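Local structure of HP0420 homologue (Helicobacter felis, 3LW3) at residues Lys108-Val114 and Gly126-Val132; Gly15-Cys19 and Leu69-Lys75; Leu12-Leu16 and Leu30-Gly34. The protein is of unknown function but adopts the hotdog fold as a two-chain assembly, a fold that in other families often serves acyl-thioester chemistry. All blocks are in the same frame, centred on the assembly; numbering follows the deposited sequence.

Contact 1 (Lys108-Val114 with Gly126-Val132) is a hairpin of the antiparallel sheet, whereas contacts 2 and 3 both start from the N-terminal segment and share Gly15 and Leu16. Contact 2 sets Gly15-Cys19 against the end of helix 57-72; contact 3 sets Leu12-Leu16 against the edge strand 29-34. Their centres lie about 8 Å apart, and Cys70 SG reaches Leu30 CD1 at 4.1 Å. Contact 1 meets contact 2, centres about 12 Å apart, where Leu72 CD2 packs 3.8 Å from Ile130 CG2. Contacts 1 and 3 reach the same sheet without touching: about 18 Å separates their centres and about 10 Å their nearest atoms.

Contact 1 (Lys108-Val114 and Gly126-Val132); sequences KKSTIRV and GDFEILV
This is an antiparallel beta hairpin pairing of the hotdog sheet, strand 109-118 with strand 121-132. The axes of the two short strands approach to 4.6 Å at 157°, and the register runs from Lys108 opposite Val132 to Val114 opposite Gly126. Hydrogen-bonded pairs Ser110-Ile130, Ile112-Phe128 and Val114-Gly126 have CA-CA distances of 5.2 Å; non-hydrogen-bonded pairs Lys109-Leu131, Thr111-Glu129 and Arg113-Asp127 draw in to 4.4-4.6 Å. Each hydrogen-bonded pair makes two backbone bonds, among them Ile130 N to Ser110 O and Phe128 N to Ile112 O, both 2.8 Å; Val132 N adds a bond to Lys108 O at 2.9 Å.

Apolar packing occupies the face of Ile112, Val114, Phe128 and Ile130, which turns to helix 57-72: Ala64, Ser65 and Ala68 lie against Phe128. Ile112 CD1 meets Ile130 CD1 at 3.7 Å, and Val114 CG2 (chi1 t) meets Phe128 CE2 (chi1 m) at 3.6 Å.

Polar pairing marks the other face. Thr111 (m) donates from OG1 to Glu129 OE1 at 2.7 Å. Arg113 (chi1 t) and Asp127 (m) form a salt bridge, with OD1 of Asp127 at the guanidinium edge, 2.6 Å from Arg113 NE.

Contact 2 (Gly15-Cys19 and Leu69-Lys75); sequences GLLVC and LCALNKK
Gly15-Cys19 is an irregular segment, extended at Leu16 (phi/psi -87/118) and Val18 (-102/155), turned at Leu17 (-94/-18) and ending with positive phi at Cys19 (49/53). Opposite it, Leu69-Leu72 is the last turn of helix 57-72. Asn73 N still donates to Leu69 O at 2.8 Å, but Asn73 itself leaves the helix with positive phi (53/50), and Lys74 is extended. The nearest CA pair across the two segments is Leu17 and Lys75, 5.3 Å apart.

The side chain of Asn73 (chi1 t) reaches into the bend of the N-terminal segment, bringing its amide group up to the backbone of Gly15 and Leu17. Apolar contacts continue back along the helix. Leu16 (t, chi2 p) places CD1 3.7 Å from Cys70 SG. Val18, with chi1 p, spans two helix residues: its CG2 lies 3.9 Å from Leu69 CB and its CG1 4.3 Å from Cys70 SG. Cys19 (m) sets SG 3.8 Å from Leu69 CD1, and this sulphur is disulfide-bonded to Cys50 of the second subunit, so the segment is covalently tied across the dimer.

The contact thus packs the N-terminal segment against the C-terminal end of the central hotdog helix: Leu69 also packs on Ser77 and Ile79 of strand 77-86 and on Ile130 of strand 121-132, while Cys70 touches Leu30 of strand 29-34.

Contact 3 (Leu12-Leu16 and Leu30-Gly34); sequences LEEGL and LISFG
Leu16 lies over the Phe33 ring, its CD1 4.2 Å from the ring centroid and only 6° off the normal, a CH-pi contact over the face. Leu16 uses chi1 t and chi2 p, and Phe33 chi1 p with chi2 near -75°. Leu16 CB also approaches Phe33 CZ at 4.1 Å, while Leu12 O meets the ring edge, 3.3 Å from Phe33 CE1. Gly15 brings its backbone up to the same ring, with C 3.7 Å from Phe33 CZ.

Residues 12-14 have helical phi/psi, and Leu16 N donates to Glu13 O at 2.8 Å, curling the segment so that Leu12 and Leu16 both point their CA-to-CB bonds toward strand 29-34. This is an edge strand of the hotdog sheet, paired with strand 37-42; Ile31 and Ser32 both face Thr39 in a classic beta bulge. The CA-to-CB bonds of Leu30 and Phe33 point toward the N-terminal segment, those of Ile31 and Ser32 away from it. CA-CA distances of 7.4 Å for Leu12-Ser32 and 8.3 Å for Leu16-Phe33 fit contact through side chains, with no direct hydrogen bond between the segments.

Leu12 (t, chi2 p) puts CD2 3.3 Å from Leu30 CG, and Leu16 CD2 lies 4.0 Å from Leu30 CD2. Glu13 OE2 accepts a hydrogen bond from Gln24 NE2. A water lies 2.9 Å from Glu13 OE2 and 2.5 Å from Leu30 O.

Contact 1 (Lys108-Val114 and Gly126-Val132)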
loop_
_atom_site.group_PDB
_atom_site.type_symbol
_atom_site.label_atom_id
_atom_site.label_comp_id
_atom_site.label_asym_id
_atom_site.label_seq_id
_atom_site.Cartn_x
_atom_site.Cartn_y
_atom_site.Cartn_z
ATOM N N LYS B 108 -15.037 -17.276 1.670
ATOM C CA LYS B 108 -14.169 -17.005 0.521
ATOM C C LYS B 108 -13.618 -15.572 0.456
ATOM O O LYS B 108 -12.619 -15.319 -0.215
ATOM C CB LYS B 108 -14.914 -17.299 -0.789
ATOM C CG LYS B 108 -14.952 -18.788 -1.165
ATOM C CD LYS B 108 -16.283 -19.159 -1.856
ATOM C CE LYS B 108 -16.404 -18.622 -3.305
ATOM N NZ LYS B 108 -17.841 -18.465 -3.791
ATOM N N LYS B 109 -14.311 -14.636 1.105
ATOM C CA LYS B 109 -13.889 -13.241 1.058
ATOM C C LYS B 109 -14.411 -12.419 2.229
ATOM O O LYS B 109 -15.455 -12.712 2.822
ATOM C CB LYS B 109 -14.239 -12.581 -0.268
ATOM C CG LYS B 109 -15.700 -12.373 -0.495
ATOM C CD LYS B 109 -16.016 -11.818 -1.905
ATOM C CE LYS B 109 -17.514 -11.463 -2.017
ATOM N NZ LYS B 109 -18.165 -12.016 -3.261
ATOM N N SER B 110 -13.647 -11.398 2.573
ATOM C CA SER B 110 -14.093 -10.385 3.537
ATOM C C SER B 110 -13.863 -8.953 3.074
ATOM O O SER B 110 -13.005 -8.704 2.203
ATOM C CB SER B 110 -13.382 -10.589 4.875
ATOM O OG SER B 110 -13.625 -11.888 5.385
ATOM N N THR B 111 -14.626 -8.025 3.659
ATOM C CA THR B 111 -14.408 -6.595 3.530
ATOM C C THR B 111 -14.001 -6.094 4.915
ATOM O O THR B 111 -14.617 -6.453 5.934
ATOM C CB THR B 111 -15.675 -5.847 3.100
ATOM O OG1 THR B 111 -16.226 -6.446 1.908
ATOM C CG2 THR B 111 -15.377 -4.373 2.853
ATOM N N ILE B 112 -12.968 -5.247 4.935
ATOM C CA ILE B 112 -12.392 -4.726 6.182
ATOM C C ILE B 112 -12.288 -3.215 6.009
ATOM O O ILE B 112 -11.779 -2.721 4.983
ATOM C CB ILE B 112 -10.983 -5.332 6.503
ATOM C CG1 ILE B 112 -11.037 -6.841 6.811
ATOM C CG2 ILE B 112 -10.362 -4.682 7.757
ATOM C CD1 ILE B 112 -11.523 -7.707 5.826
ATOM N N ARG B 113 -12.796 -2.476 6.984
ATOM C CA ARG B 113 -12.723 -1.020 6.978
ATOM C C ARG B 113 -11.544 -0.595 7.865
ATOM O O ARG B 113 -11.350 -1.132 8.956
ATOM C CB ARG B 113 -14.046 -0.462 7.517
ATOM C CG ARG B 113 -13.990 0.912 8.077
ATOM C CD ARG B 113 -14.274 1.928 7.085
ATOM N NE ARG B 113 -15.361 1.561 6.173
ATOM C CZ ARG B 113 -16.516 2.216 6.046
ATOM N NH1 ARG B 113 -16.788 3.286 6.812
ATOM N NH2 ARG B 113 -17.406 1.797 5.145
ATOM N N VAL B 114 -10.750 0.360 7.385
ATOM C CA VAL B 114 -9.583 0.826 8.125
ATOM C C VAL B 114 -9.666 2.338 8.296
ATOM O O VAL B 114 -9.972 3.063 7.342
ATOM C CB VAL B 114 -8.244 0.435 7.466
ATOM C CG1 VAL B 114 -7.091 0.938 8.292
ATOM C CG2 VAL B 114 -8.125 -1.090 7.346
ATOM N N GLY B 126 -10.329 3.724 4.560
ATOM C CA GLY B 126 -10.391 2.844 3.419
ATOM C C GLY B 126 -11.153 1.572 3.647
ATOM O O GLY B 126 -11.269 1.159 4.792
ATOM N N ASP B 127 -11.650 0.973 2.568
ATOM C CA ASP B 127 -12.216 -0.386 2.589
ATOM C C ASP B 127 -11.340 -1.324 1.753
ATOM O O ASP B 127 -10.967 -0.981 0.617
ATOM C CB ASP B 127 -13.660 -0.388 2.075
ATOM C CG ASP B 127 -14.587 0.359 3.012
ATOM O OD1 ASP B 127 -14.592 0.030 4.203
ATOM O OD2 ASP B 127 -15.270 1.326 2.601
ATOM N N PHE B 128 -10.988 -2.471 2.318
ATOM C CA PHE B 128 -10.140 -3.459 1.656
ATOM C C PHE B 128 -10.967 -4.724 1.431
ATOM O O PHE B 128 -11.723 -5.129 2.306
ATOM C CB PHE B 128 -8.933 -3.811 2.531
ATOM C CG PHE B 128 -8.006 -2.644 2.734
ATOM C CD1 PHE B 128 -6.862 -2.527 1.980
ATOM C CD2 PHE B 128 -8.351 -1.618 3.634
ATOM C CE1 PHE B 128 -6.039 -1.408 2.126
ATOM C CE2 PHE B 128 -7.545 -0.516 3.797
ATOM C CZ PHE B 128 -6.403 -0.393 3.012
ATOM N N GLU B 129 -10.800 -5.353 0.287
ATOM C CA GLU B 129 -11.461 -6.623 0.031
ATOM C C GLU B 129 -10.340 -7.656 0.100
ATOM O O GLU B 129 -9.252 -7.444 -0.481
ATOM C CB GLU B 129 -12.136 -6.648 -1.338
ATOM C CG GLU B 129 -13.027 -5.441 -1.606
ATOM C CD GLU B 129 -14.258 -5.380 -0.733
ATOM O OE1 GLU B 129 -14.733 -6.476 -0.353
ATOM O OE2 GLU B 129 -14.753 -4.239 -0.426
ATOM N N ILE B 130 -10.591 -8.754 0.824
ATOM C CA ILE B 130 -9.620 -9.792 1.029
ATOM C C ILE B 130 -10.190 -11.111 0.575
ATOM O O ILE B 130 -11.326 -11.407 0.912
ATOM C CB ILE B 130 -9.147 -9.879 2.513
ATOM C CG1 ILE B 130 -8.435 -8.556 2.940
ATOM C CG2 ILE B 130 -8.309 -11.135 2.707
ATOM C CD1 ILE B 130 -8.161 -8.453 4.430
ATOM N N LEU B 131 -9.426 -11.863 -0.222
ATOM C CA LEU B 131 -9.825 -13.213 -0.673
ATOM C C LEU B 131 -9.090 -14.299 0.140
ATOM O O LEU B 131 -7.893 -14.149 0.461
ATOM C CB LEU B 131 -9.529 -13.422 -2.162
ATOM C CG LEU B 131 -10.154 -12.486 -3.194
ATOM C CD1 LEU B 131 -9.826 -12.960 -4.604
ATOM C CD2 LEU B 131 -11.673 -12.316 -2.988
ATOM N N VAL B 132 -9.790 -15.392 0.459
ATOM C CA VAL B 132 -9.173 -16.462 1.219
ATOM C C VAL B 132 -9.223 -17.709 0.362
ATOM O O VAL B 132 -10.255 -18.016 -0.210
ATOM C CB VAL B 132 -9.881 -16.689 2.557
ATOM C CG1 VAL B 132 -9.266 -17.865 3.284
ATOM C CG2 VAL B 132 -9.802 -15.418 3.431
#

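Contact 2 (Gly15-Cys19 and Leu69-Lys75)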
loop_
_atom_site.group_PDB
_atom_site.type_symbol
_atom_site.label_atom_id
_atom_site.label_comp_id
_atom_site.label_asym_id
_atom_site.label_seq_id
_atom_site.Cartn_x
_atom_site.Cartn_y
_atom_site.Cartn_z
ATOM N N GLY B 15 0.472 -15.431 17.705
ATOM C CA GLY B 15 -0.752 -15.954 17.092
ATOM C C GLY B 15 -1.095 -15.344 15.721
ATOM O O GLY B 15 -2.189 -15.552 15.146
ATOM N N LEU B 16 -0.148 -14.590 15.176
ATOM C CA LEU B 16 -0.409 -13.896 13.908
ATOM C C LEU B 16 -0.073 -14.847 12.755
ATOM O O LEU B 16 1.076 -15.310 12.625
ATOM C CB LEU B 16 0.410 -12.625 13.839
ATOM C CG LEU B 16 0.125 -11.811 12.588
ATOM C CD1 LEU B 16 -1.226 -11.182 12.752
ATOM C CD2 LEU B 16 1.209 -10.772 12.420
ATOM N N LEU B 17 -1.081 -15.165 11.950
ATOM C CA LEU B 17 -0.974 -16.133 10.862
ATOM C C LEU B 17 -0.649 -15.526 9.511
ATOM O O LEU B 17 -0.227 -16.242 8.597
ATOM C CB LEU B 17 -2.294 -16.906 10.732
ATOM C CG LEU B 17 -2.809 -17.614 11.998
ATOM C CD1 LEU B 17 -3.890 -18.624 11.614
ATOM C CD2 LEU B 17 -1.654 -18.257 12.739
ATOM N N VAL B 18 -0.863 -14.219 9.356
ATOM C CA VAL B 18 -0.745 -13.573 8.057
ATOM C C VAL B 18 0.582 -12.807 7.918
ATOM O O VAL B 18 1.176 -12.379 8.894
ATOM C CB VAL B 18 -1.997 -12.669 7.817
ATOM C CG1 VAL B 18 -1.948 -11.477 8.744
ATOM C CG2 VAL B 18 -2.157 -12.310 6.339
ATOM N N CYS B 19 1.036 -12.633 6.681
ATOM C CA CYS B 19 2.264 -11.900 6.384
ATOM C C CYS B 19 3.459 -12.322 7.236
ATOM O O CYS B 19 4.145 -11.510 7.840
ATOM C CB CYS B 19 2.046 -10.386 6.442
ATOM S SG CYS B 19 1.051 -9.752 4.991
ATOM N N LEU B 69 -5.242 -7.008 6.861
ATOM C CA LEU B 69 -4.908 -8.451 6.872
ATOM C C LEU B 69 -4.927 -9.005 8.304
ATOM O O LEU B 69 -5.431 -10.093 8.530
ATOM C CB LEU B 69 -3.579 -8.704 6.163
ATOM C CG LEU B 69 -3.696 -8.560 4.641
ATOM C CD1 LEU B 69 -2.335 -8.377 3.860
ATOM C CD2 LEU B 69 -4.447 -9.789 4.115
ATOM N N CYS B 70 -4.394 -8.254 9.269
ATOM C CA CYS B 70 -4.379 -8.710 10.655
ATOM C C CYS B 70 -5.772 -8.839 11.305
ATOM O O CYS B 70 -5.986 -9.691 12.184
ATOM C CB CYS B 70 -3.499 -7.802 11.504
ATOM S SG CYS B 70 -1.762 -7.879 11.117
ATOM N N ALA B 71 -6.722 -8.032 10.877
ATOM C CA ALA B 71 -8.075 -8.098 11.418
ATOM C C ALA B 71 -8.745 -9.441 11.103
ATOM O O ALA B 71 -9.516 -9.951 11.925
ATOM C CB ALA B 71 -8.953 -6.937 10.827
ATOM N N LEU B 72 -8.485 -9.952 9.905
ATOM C CA LEU B 72 -9.024 -11.255 9.485
ATOM C C LEU B 72 -8.102 -12.407 9.943
ATOM O O LEU B 72 -8.579 -13.469 10.376
ATOM C CB LEU B 72 -9.206 -11.293 7.969
ATOM C CG LEU B 72 -9.742 -12.600 7.416
ATOM C CD1 LEU B 72 -11.090 -12.807 8.042
ATOM C CD2 LEU B 72 -9.810 -12.452 5.927
ATOM N N ASN B 73 -6.788 -12.184 9.873
ATOM C CA ASN B 73 -5.771 -13.102 10.375
ATOM C C ASN B 73 -5.913 -14.540 9.846
ATOM O O ASN B 73 -5.900 -15.482 10.616
ATOM C CB ASN B 73 -5.735 -13.106 11.917
ATOM C CG ASN B 73 -4.515 -13.828 12.479
ATOM O OD1 ASN B 73 -4.579 -14.391 13.575
ATOM N ND2 ASN B 73 -3.428 -13.865 11.727
ATOM N N LYS B 74 -6.055 -14.685 8.539
ATOM C CA LYS B 74 -6.127 -15.993 7.895
ATOM C C LYS B 74 -4.896 -16.288 7.033
ATOM O O LYS B 74 -4.459 -15.450 6.216
ATOM C CB LYS B 74 -7.370 -16.101 7.023
ATOM C CG LYS B 74 -8.652 -15.883 7.769
ATOM C CD LYS B 74 -9.389 -17.215 7.987
ATOM C CE LYS B 74 -10.133 -17.267 9.335
ATOM N NZ LYS B 74 -11.545 -16.817 9.234
ATOM N N LYS B 75 -4.388 -17.513 7.194
ATOM C CA LYS B 75 -3.213 -18.024 6.487
ATOM C C LYS B 75 -3.180 -17.639 4.989
ATOM O O LYS B 75 -2.385 -16.770 4.537
ATOM C CB LYS B 75 -3.204 -19.560 6.666
ATOM C CG LYS B 75 -1.939 -20.322 6.186
ATOM C CD LYS B 75 -2.046 -21.855 6.472
ATOM C CE LYS B 75 -1.150 -22.693 5.519
ATOM N NZ LYS B 75 -0.972 -24.127 5.943
#

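Contact 3 (Leu12-Leu16 and Leu30-Gly34)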
loop_
_atom_site.group_PDB
_atom_site.type_symbol
_atom_site.label_atom_id
_atom_site.label_comp_id
_atom_site.label_asym_id
_atom_site.label_seq_id
_atom_site.Cartn_x
_atom_site.Cartn_y
_atom_site.Cartn_z
ATOM N N LEU B 12 3.518 -10.752 20.856
ATOM C CA LEU B 12 2.219 -10.455 20.247
ATOM C C LEU B 12 2.063 -11.185 18.899
ATOM O O LEU B 12 0.991 -11.675 18.551
ATOM C CB LEU B 12 2.056 -8.935 20.082
ATOM C CG LEU B 12 0.814 -8.485 19.335
ATOM C CD1 LEU B 12 -0.358 -8.516 20.276
ATOM C CD2 LEU B 12 1.050 -7.070 18.766
ATOM N N GLU B 13 3.145 -11.311 18.140
ATOM C CA GLU B 13 3.054 -11.964 16.841
ATOM C C GLU B 13 2.843 -13.470 16.919
ATOM O O GLU B 13 2.501 -14.093 15.934
ATOM C CB GLU B 13 4.284 -11.664 16.011
ATOM C CG GLU B 13 4.341 -10.243 15.567
ATOM C CD GLU B 13 4.835 -9.300 16.660
ATOM O OE1 GLU B 13 5.420 -9.794 17.681
ATOM O OE2 GLU B 13 4.663 -8.056 16.470
ATOM N N GLU B 14 3.047 -14.066 18.085
ATOM C CA GLU B 14 2.916 -15.508 18.185
ATOM C C GLU B 14 1.644 -16.043 17.487
ATOM O O GLU B 14 1.738 -17.015 16.737
ATOM C CB GLU B 14 2.995 -15.977 19.655
ATOM C CG GLU B 14 3.200 -17.495 19.849
ATOM C CD GLU B 14 4.618 -17.930 19.560
ATOM O OE1 GLU B 14 5.554 -17.229 20.010
ATOM O OE2 GLU B 14 4.806 -18.969 18.891
ATOM N N GLY B 15 0.472 -15.431 17.705
ATOM C CA GLY B 15 -0.752 -15.954 17.092
ATOM C C GLY B 15 -1.095 -15.344 15.721
ATOM O O GLY B 15 -2.189 -15.552 15.146
ATOM N N LEU B 16 -0.148 -14.590 15.176
ATOM C CA LEU B 16 -0.409 -13.896 13.908
ATOM C C LEU B 16 -0.073 -14.847 12.755
ATOM O O LEU B 16 1.076 -15.310 12.625
ATOM C CB LEU B 16 0.410 -12.625 13.839
ATOM C CG LEU B 16 0.125 -11.811 12.588
ATOM C CD1 LEU B 16 -1.226 -11.182 12.752
ATOM C CD2 LEU B 16 1.209 -10.772 12.420
ATOM N N LEU B 30 2.811 -3.741 14.911
ATOM C CA LEU B 30 1.556 -4.350 15.296
ATOM C C LEU B 30 1.322 -4.035 16.755
ATOM O O LEU B 30 2.200 -4.290 17.579
ATOM C CB LEU B 30 1.645 -5.860 15.151
ATOM C CG LEU B 30 0.403 -6.660 15.539
ATOM C CD1 LEU B 30 -0.858 -6.261 14.750
ATOM C CD2 LEU B 30 0.751 -8.120 15.381
ATOM N N ILE B 31 0.131 -3.545 17.064
ATOM C CA ILE B 31 -0.280 -3.161 18.412
ATOM C C ILE B 31 -1.258 -4.175 19.026
ATOM O O ILE B 31 -1.088 -4.586 20.194
ATOM C CB ILE B 31 -0.896 -1.785 18.444
ATOM C CG1 ILE B 31 0.012 -0.736 17.800
ATOM C CG2 ILE B 31 -1.296 -1.447 19.873
ATOM C CD1 ILE B 31 1.334 -0.621 18.495
ATOM N N SER B 32 -2.264 -4.608 18.268
ATOM C CA SER B 32 -3.183 -5.617 18.775
ATOM C C SER B 32 -3.938 -6.226 17.596
ATOM O O SER B 32 -3.964 -5.655 16.485
ATOM C CB SER B 32 -4.207 -4.957 19.683
ATOM O OG SER B 32 -4.858 -3.895 19.015
ATOM N N PHE B 33 -4.558 -7.368 17.845
ATOM C CA PHE B 33 -5.413 -7.986 16.854
ATOM C C PHE B 33 -6.282 -9.010 17.549
ATOM O O PHE B 33 -5.936 -9.492 18.647
ATOM C CB PHE B 33 -4.651 -8.654 15.705
ATOM C CG PHE B 33 -3.813 -9.833 16.126
ATOM C CD1 PHE B 33 -2.596 -9.646 16.817
ATOM C CD2 PHE B 33 -4.236 -11.139 15.860
ATOM C CE1 PHE B 33 -1.814 -10.745 17.196
ATOM C CE2 PHE B 33 -3.463 -12.220 16.243
ATOM C CZ PHE B 33 -2.267 -12.028 16.911
ATOM N N GLY B 34 -7.386 -9.348 16.903
ATOM C CA GLY B 34 -8.316 -10.301 17.466
ATOM C C GLY B 34 -9.742 -9.821 17.433
ATOM O O GLY B 34 -10.054 -8.600 17.278
HETATM O O HOH W 1 4.302 -5.619 17.915
#